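Local coordinates for protein probable ubiquitin-conjugating enzyme E2 7 (Caenorhabditis elegans, PDB 1PZV) that probably catalyses the covalent attachment of ubiquitin to other proteins, as an E2 enzyme that accepts ubiquitin from E1 as a thioester, at residues P19-F23 / L119-I123. Sequence-based numbering, arbitrary orientation.
Sequences PVDGF and LLSVI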
ATOM      1  N   PRO A  19       7.039  14.297   0.454  1.00 56.98           N
ATOM      2  CA  PRO A  19       6.371  13.001   0.533  1.00 56.21           C
ATOM      3  C   PRO A  19       5.200  12.993   1.492  1.00 56.17           C
ATOM      4  O   PRO A  19       5.029  13.905   2.302  1.00 54.67           O
ATOM      5  CB  PRO A  19       7.484  12.062   1.013  1.00 57.12           C
ATOM      6  CG  PRO A  19       8.776  12.855   0.807  1.00 58.17           C
ATOM      7  CD  PRO A  19       8.348  14.253   1.119  1.00 57.13           C
ATOM      8  N   VAL A  20       4.382  11.954   1.371  1.00 56.98           N
ATOM      9  CA  VAL A  20       3.260  11.753   2.267  1.00 56.55           C
ATOM     10  C   VAL A  20       3.981  11.135   3.467  1.00 57.78           C
ATOM     11  O   VAL A  20       4.453  10.004   3.390  1.00 56.46           O
ATOM     12  CB  VAL A  20       2.258  10.728   1.689  1.00 56.51           C
ATOM     13  CG1 VAL A  20       1.160  10.427   2.708  1.00 53.60           C
ATOM     14  CG2 VAL A  20       1.673  11.251   0.385  1.00 54.71           C
ATOM     15  N   ASP A  21       4.091  11.898   4.552  1.00 59.86           N
ATOM     16  CA  ASP A  21       4.780  11.460   5.765  1.00 62.25           C
ATOM     17  C   ASP A  21       4.803   9.938   5.974  1.00 61.62           C
ATOM     18  O   ASP A  21       3.757   9.307   6.138  1.00 61.74           O
ATOM     19  CB  ASP A  21       4.154  12.142   6.987  1.00 65.72           C
ATOM     20  CG  ASP A  21       4.847  11.758   8.286  1.00 71.41           C
ATOM     21  OD1 ASP A  21       6.074  12.002   8.391  1.00 74.54           O
ATOM     22  OD2 ASP A  21       4.177  11.210   9.199  1.00 72.28           O
ATOM     23  N   GLY A  22       6.000   9.354   5.961  1.00 59.69           N
ATOM     24  CA  GLY A  22       6.117   7.920   6.153  1.00 57.63           C
ATOM     25  C   GLY A  22       6.108   7.098   4.873  1.00 57.92           C
ATOM     26  O   GLY A  22       5.869   5.882   4.901  1.00 58.86           O
ATOM     27  N   PHE A  23       6.369   7.753   3.745  1.00 56.19           N
ATOM     28  CA  PHE A  23       6.395   7.079   2.451  1.00 54.38           C
ATOM     29  C   PHE A  23       7.573   7.603   1.632  1.00 55.16           C
ATOM     30  O   PHE A  23       7.770   8.817   1.501  1.00 56.56           O
ATOM     31  CB  PHE A  23       5.092   7.338   1.686  1.00 53.99           C
ATOM     32  CG  PHE A  23       3.908   6.545   2.183  1.00 51.70           C
ATOM     33  CD1 PHE A  23       3.712   5.228   1.772  1.00 51.26           C
ATOM     34  CD2 PHE A  23       2.984   7.119   3.052  1.00 52.22           C
ATOM     35  CE1 PHE A  23       2.603   4.493   2.215  1.00 52.80           C
ATOM     36  CE2 PHE A  23       1.863   6.388   3.507  1.00 53.14           C
ATOM     37  CZ  PHE A  23       1.676   5.078   3.090  1.00 52.07           C
ATOM     38  N   LEU A 119      -1.603   6.547  -1.681  1.00 45.32           N
ATOM     39  CA  LEU A 119      -0.795   6.440  -0.479  1.00 45.81           C
ATOM     40  C   LEU A 119      -1.567   6.823   0.782  1.00 47.07           C
ATOM     41  O   LEU A 119      -1.401   6.201   1.843  1.00 47.43           O
ATOM     42  CB  LEU A 119       0.482   7.271  -0.612  1.00 44.65           C
ATOM     43  CG  LEU A 119       1.464   6.772  -1.683  1.00 44.49           C
ATOM     44  CD1 LEU A 119       2.790   7.511  -1.545  1.00 40.81           C
ATOM     45  CD2 LEU A 119       1.679   5.286  -1.533  1.00 42.94           C
ATOM     46  N   LEU A 120      -2.424   7.826   0.668  1.00 45.93           N
ATOM     47  CA  LEU A 120      -3.211   8.250   1.811  1.00 47.73           C
ATOM     48  C   LEU A 120      -4.205   7.173   2.198  1.00 49.49           C
ATOM     49  O   LEU A 120      -4.331   6.832   3.375  1.00 50.42           O
ATOM     50  CB  LEU A 120      -3.957   9.554   1.508  1.00 47.93           C
ATOM     51  CG  LEU A 120      -3.092  10.817   1.549  1.00 47.42           C
ATOM     52  CD1 LEU A 120      -3.885  12.024   1.097  1.00 44.61           C
ATOM     53  CD2 LEU A 120      -2.570  11.002   2.968  1.00 46.75           C
ATOM     54  N   SER A 121      -4.920   6.629   1.217  1.00 50.73           N
ATOM     55  CA  SER A 121      -5.892   5.593   1.543  1.00 51.55           C
ATOM     56  C   SER A 121      -5.170   4.353   2.093  1.00 49.96           C
ATOM     57  O   SER A 121      -5.787   3.499   2.734  1.00 49.91           O
ATOM     58  CB  SER A 121      -6.764   5.243   0.323  1.00 52.27           C
ATOM     59  OG  SER A 121      -6.064   4.459  -0.617  1.00 55.38           O
ATOM     60  N   VAL A 122      -3.860   4.266   1.860  1.00 47.70           N
ATOM     61  CA  VAL A 122      -3.079   3.140   2.379  1.00 45.96           C
ATOM     62  C   VAL A 122      -2.799   3.303   3.883  1.00 44.33           C
ATOM     63  O   VAL A 122      -2.759   2.319   4.631  1.00 42.40           O
ATOM     64  CB  VAL A 122      -1.758   2.980   1.623  1.00 44.75           C
ATOM     65  CG1 VAL A 122      -0.894   1.907   2.291  1.00 42.53           C
ATOM     66  CG2 VAL A 122      -2.047   2.623   0.190  1.00 41.69           C
ATOM     67  N   ILE A 123      -2.598   4.535   4.328  1.00 42.05           N
ATOM     68  CA  ILE A 123      -2.401   4.735   5.746  1.00 45.13           C
ATOM     69  C   ILE A 123      -3.707   4.290   6.417  1.00 47.78           C
ATOM     70  O   ILE A 123      -3.693   3.684   7.492  1.00 49.73           O
ATOM     71  CB  ILE A 123      -2.143   6.212   6.088  1.00 45.14           C
ATOM     72  CG1 ILE A 123      -0.744   6.612   5.627  1.00 45.07           C
ATOM     73  CG2 ILE A 123      -2.304   6.440   7.602  1.00 42.52           C
ATOM     74  CD1 ILE A 123      -0.408   8.053   5.918  1.00 44.98           C
TER
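Leu119 lies against one face of the Phe23 ring: its CB stands almost on the ring normal, 4.2 Å from the ring centroid, a CH-pi contact. From there the two side chains run past each other in opposite directions, which takes the leucine methyls back along the ring, with Leu119 CD2 3.9 Å from Phe23 CD1. Leu119 CB also meets Val20 CG2 at 4.3 Å. Leu120 starts out away from the loop, but its CD2 reaches Val20 CG1 at 3.8 Å, the branch that chi1 of 174° sets anti to the valine N. Nearly one turn on from Leu119, Val122 CG1 approaches the ring edge at Phe23 CZ, 4.2 Å away. Ile123 comes to the same rim near the ring plane, its CG1 beside Phe23 CE2, while its CD1 extends on to Val20 CG1 at 4.3 Å. No hydrogen bond links the two segments; the join is largely apolar, though the carbonyl Leu119 O lies 3.5 Å from Phe23 CZ. In the UBC fold, this loop leads from helix 5-17 into strand 23-27, at one edge of the antiparallel sheet, and the contact ties it to helix 115-127. Met15 of helix 5-17 touches both Val20 and Leu119, and Gly22 is backbone-bonded to Ile41 of neighbouring strand 35-41.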